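Side-chain contacts in Phosphoglucosamine/phosphogalactosamine mutase (Sulfolobus tokodaii, PDB 2F7L), which interconverts the 6-phosphates and 1-phosphates of glucosamine and galactosamine with the help of magnesium, feeding the synthesis of UDP-N-acetylglucosamine and UDP-N-acetylgalactosamine: residues Lys402-Thr405 with Val409-Ile412; Lys414-Leu419 with Asn442-Glu447. All blocks are in the same frame, centred on the assembly; numbering follows the deposited sequence.

Contact 1 (Lys402-Thr405 with Val409-Ile412); sequences KAIT and VKII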
# COMPACT_ATOMS: atom_id res chain seq x y z
N LYS A 402 -7.34 20.57 17.26
CA LYS A 402 -8.39 20.25 16.30
C LYS A 402 -8.64 18.74 16.25
O LYS A 402 -7.71 17.93 16.29
CB LYS A 402 -8.05 20.79 14.91
CG LYS A 402 -7.11 19.98 14.08
CD LYS A 402 -6.93 20.73 12.78
CE LYS A 402 -6.30 19.90 11.69
NZ LYS A 402 -6.21 20.74 10.45
N ALA A 403 -9.90 18.36 16.16
CA ALA A 403 -10.24 16.96 16.16
C ALA A 403 -10.75 16.41 14.83
O ALA A 403 -11.44 17.10 14.07
CB ALA A 403 -11.26 16.68 17.24
N ILE A 404 -10.39 15.15 14.57
CA ILE A 404 -10.80 14.46 13.36
C ILE A 404 -11.35 13.11 13.74
O ILE A 404 -10.63 12.23 14.19
CB ILE A 404 -9.61 14.30 12.41
CG1 ILE A 404 -8.99 15.67 12.16
CG2 ILE A 404 -10.08 13.67 11.11
CD1 ILE A 404 -7.76 15.67 11.31
N THR A 405 -12.65 12.95 13.58
CA THR A 405 -13.27 11.69 13.94
C THR A 405 -13.77 10.88 12.75
O THR A 405 -14.70 10.08 12.88
CB THR A 405 -14.44 11.90 14.91
OG1 THR A 405 -15.46 12.66 14.26
CG2 THR A 405 -13.98 12.64 16.15
N VAL A 409 -10.42 8.55 16.60
CA VAL A 409 -10.31 9.93 17.05
C VAL A 409 -8.88 10.39 17.00
O VAL A 409 -8.03 9.89 17.70
CB VAL A 409 -10.84 10.11 18.48
CG1 VAL A 409 -10.35 11.44 19.06
CG2 VAL A 409 -12.38 10.07 18.47
N LYS A 410 -8.64 11.35 16.13
CA LYS A 410 -7.31 11.91 15.97
C LYS A 410 -7.33 13.32 16.50
O LYS A 410 -8.23 14.10 16.17
CB LYS A 410 -6.88 11.97 14.51
CG LYS A 410 -5.44 12.41 14.34
CD LYS A 410 -5.18 12.96 12.96
CE LYS A 410 -3.71 13.31 12.77
NZ LYS A 410 -2.83 12.11 12.74
N ILE A 411 -6.36 13.64 17.34
CA ILE A 411 -6.28 14.97 17.86
C ILE A 411 -4.95 15.58 17.51
O ILE A 411 -3.91 14.98 17.71
CB ILE A 411 -6.50 14.99 19.36
CG1 ILE A 411 -7.99 14.77 19.60
CG2 ILE A 411 -6.01 16.30 19.96
CD1 ILE A 411 -8.49 15.41 20.82
N ILE A 412 -5.01 16.78 16.97
CA ILE A 412 -3.80 17.47 16.59
C ILE A 412 -3.62 18.77 17.35
O ILE A 412 -4.50 19.64 17.35
CB ILE A 412 -3.78 17.78 15.10
CG1 ILE A 412 -4.04 16.49 14.32
CG2 ILE A 412 -2.46 18.41 14.73
CD1 ILE A 412 -4.40 16.73 12.88

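Contact 2 (Lys414-Leu419 with Asn442-Glu447); sequences KDFWFL and NNLVNE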
# COMPACT_ATOMS: atom_id res chain seq x y z
N LYS A 414 -0.29 21.64 18.94
CA LYS A 414 1.03 22.17 18.65
C LYS A 414 2.12 21.16 19.03
O LYS A 414 2.29 20.82 20.20
CB LYS A 414 1.24 23.47 19.41
CG LYS A 414 2.30 24.36 18.82
CD LYS A 414 1.73 25.22 17.69
CE LYS A 414 2.78 26.20 17.17
NZ LYS A 414 2.16 27.23 16.29
N ASP A 415 2.84 20.68 18.03
CA ASP A 415 3.91 19.73 18.28
C ASP A 415 3.54 18.40 18.91
O ASP A 415 4.34 17.82 19.64
CB ASP A 415 4.99 20.38 19.14
CG ASP A 415 5.66 21.54 18.44
OD1 ASP A 415 5.81 21.46 17.20
OD2 ASP A 415 6.05 22.52 19.10
N PHE A 416 2.34 17.90 18.64
CA PHE A 416 1.93 16.60 19.17
C PHE A 416 0.61 16.23 18.53
O PHE A 416 -0.14 17.10 18.10
CB PHE A 416 1.74 16.65 20.70
CG PHE A 416 0.34 17.03 21.14
CD1 PHE A 416 -0.68 16.07 21.19
CD2 PHE A 416 0.02 18.35 21.46
CE1 PHE A 416 -1.98 16.42 21.52
CE2 PHE A 416 -1.29 18.71 21.80
CZ PHE A 416 -2.29 17.74 21.83
N TRP A 417 0.34 14.93 18.46
CA TRP A 417 -0.93 14.46 17.92
C TRP A 417 -1.10 13.02 18.36
O TRP A 417 -0.14 12.38 18.79
CB TRP A 417 -0.96 14.53 16.38
CG TRP A 417 0.03 13.61 15.74
CD1 TRP A 417 1.35 13.84 15.55
CD2 TRP A 417 -0.21 12.28 15.28
NE1 TRP A 417 1.95 12.74 14.99
CE2 TRP A 417 1.02 11.76 14.82
CE3 TRP A 417 -1.35 11.46 15.22
CZ2 TRP A 417 1.15 10.46 14.30
CZ3 TRP A 417 -1.22 10.17 14.71
CH2 TRP A 417 0.02 9.68 14.25
N PHE A 418 -2.33 12.52 18.28
CA PHE A 418 -2.57 11.13 18.61
C PHE A 418 -3.79 10.61 17.87
O PHE A 418 -4.61 11.39 17.33
CB PHE A 418 -2.72 10.92 20.13
CG PHE A 418 -3.96 11.53 20.74
CD1 PHE A 418 -3.91 12.76 21.38
CD2 PHE A 418 -5.18 10.84 20.71
CE1 PHE A 418 -5.05 13.32 21.99
CE2 PHE A 418 -6.32 11.38 21.31
CZ PHE A 418 -6.25 12.63 21.96
N LEU A 419 -3.88 9.28 17.80
CA LEU A 419 -4.98 8.58 17.15
C LEU A 419 -5.36 7.38 18.02
O LEU A 419 -4.52 6.55 18.37
CB LEU A 419 -4.56 8.07 15.76
CG LEU A 419 -5.60 7.20 15.03
CD1 LEU A 419 -6.89 7.97 14.90
CD2 LEU A 419 -5.11 6.80 13.66
N ASN A 442 4.87 10.06 25.53
CA ASN A 442 4.74 8.90 26.38
C ASN A 442 3.62 9.15 27.38
O ASN A 442 2.77 8.30 27.64
CB ASN A 442 6.04 8.65 27.11
CG ASN A 442 6.03 7.34 27.83
OD1 ASN A 442 6.01 6.28 27.19
ND2 ASN A 442 6.03 7.38 29.16
N ASN A 443 3.65 10.34 27.96
CA ASN A 443 2.66 10.77 28.92
C ASN A 443 1.27 10.67 28.28
O ASN A 443 0.33 10.10 28.87
CB ASN A 443 2.95 12.21 29.32
CG ASN A 443 1.77 12.88 29.97
OD1 ASN A 443 1.38 12.54 31.09
ND2 ASN A 443 1.16 13.84 29.25
N LEU A 444 1.15 11.22 27.08
CA LEU A 444 -0.11 11.19 26.32
C LEU A 444 -0.70 9.80 26.26
O LEU A 444 -1.87 9.57 26.60
CB LEU A 444 0.12 11.67 24.89
CG LEU A 444 0.03 13.17 24.67
CD1 LEU A 444 0.44 13.51 23.24
CD2 LEU A 444 -1.38 13.62 24.97
N VAL A 445 0.13 8.87 25.80
CA VAL A 445 -0.29 7.49 25.66
C VAL A 445 -0.84 6.97 26.97
O VAL A 445 -1.90 6.35 27.00
CB VAL A 445 0.89 6.63 25.19
CG1 VAL A 445 0.47 5.15 25.10
CG2 VAL A 445 1.37 7.14 23.84
N ASN A 446 -0.11 7.25 28.06
CA ASN A 446 -0.53 6.80 29.37
C ASN A 446 -1.92 7.28 29.75
O ASN A 446 -2.75 6.48 30.17
CB ASN A 446 0.47 7.25 30.42
CG ASN A 446 1.79 6.56 30.27
OD1 ASN A 446 1.83 5.34 30.06
ND2 ASN A 446 2.88 7.31 30.36
N GLU A 447 -2.16 8.58 29.59
CA GLU A 447 -3.47 9.14 29.90
C GLU A 447 -4.54 8.41 29.07
O GLU A 447 -5.51 7.87 29.60
CB GLU A 447 -3.50 10.64 29.57
CG GLU A 447 -2.78 11.54 30.56
CD GLU A 447 -3.05 11.13 32.00
OE1 GLU A 447 -2.33 10.24 32.50
OE2 GLU A 447 -4.00 11.68 32.62

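Contact 1 (Lys402-Thr405 with Val409-Ile412)
Val409 meets Thr405 at the turn end of the pair, where the CG2 methyls of the two residues lie alongside each other 3.8 Å apart. At Lys410 the backbone bonds in both directions with Ile404: Lys410 N to Ile404 O and Ile404 N to Lys410 O, each 2.9 Å. The side chain of Lys410 leaves CB with CG trans to N (chi1 -174°), runs beside Ile404 so that CD comes within 4.1 Å of Ile404 CD1, then bends at its last torsion. The ammonium of this buried lysine hydrogen-bonds the carbonyls of Val285 and Ser287 and makes a cation-pi contact with Trp304. Ile411, paired with Ala403 without backbone bonds between them, turns to the face covered by helix 385-396 and only grazes the alanine methyl. Ile412 closes the ladder with two more bonds to Lys402, and its CD1 touches both Ile404 CD1 and Lys402 CE, 3.9 Å from each. Lys402 thus lends its aliphatic chain to the packing while its NZ forms a salt bridge with Glu292. Two reciprocally bonded pairs flanking a non-hydrogen-bonded one make this an antiparallel beta hairpin, at the edge of the C-terminal domain's sheet.

Contact 2 (Lys414-Leu419 with Asn442-Glu447)
Leu444 reaches from helix 438-452 to two phenylalanines of strand 416-422. CD1 of Leu444 makes the close contact, 3.5 Å from Phe416 CD1; it is centred on that corner of the ring, with Phe416 CG and CE1 about equally far behind it. CD2 of Leu444 is loosely placed near both rings, 4.5 Å from Phe418 CD1. Against Phe416 the leucine side chain crosses at about a right angle, and both methyls lie obliquely beside the place where the rings adjoin. The two rings, separated in sequence by Trp417 alone, stand side by side in nearly a common plane, tilted only about 17° from each other, with Phe416 CE1 4.1 Å from Phe418 CD1.

Both phenylalanine CB bonds point toward the helix. Each residue carries CG between its backbone N and carbonyl carbon, and the similar chi1 values (90° for Phe416, 68° for Phe418) turn the two rings the same way, which keeps them nearly coplanar. Trp417, between them, turns to the other face, where its NE1 hydrogen-bonds Glu434. On the helix side Tyr396 meets Phe418 edge-to-face, while Val445, the next residue after Leu444, packs on Ala433 and on strand 371-378, so the helix spans several strands of the sheet.

Across the pair of segments the contact consists wholly of carbon touching carbon. With Leu444 and Phe418 buried and Phe416 partly so, its cohesion probably comes from dispersion and from the removal of apolar surface from water, forces that depend little on direction. That suits a helix laid across a sheet: the leucine is probably placed mainly by shape, whereas the strands beneath are fixed by backbone hydrogen bonds.

Overall arrangement
Contact 1 precedes contact 2 along the chain, and their centres lie 12 Å apart within the C-terminal domain. Strand 409-413 belongs to the first and strand 416-422 to the second; they are neighbours in the same five-stranded antiparallel sheet, joined by backbone bonding such as Ile411 N to Phe418 O. The hairpin builds the sheet's edge, and the helix contact roofs its middle. One face thus carries helices 385-396 and 438-452, with Tyr396 touching both Ile411 and Phe418, while Lys410 and Trp417 pack together on the other, which meets Val285 and Ser287-Ser289. Away from the probable active site, the two contacts illustrate how a layered domain combines directional strand pairing with apolar helix packing.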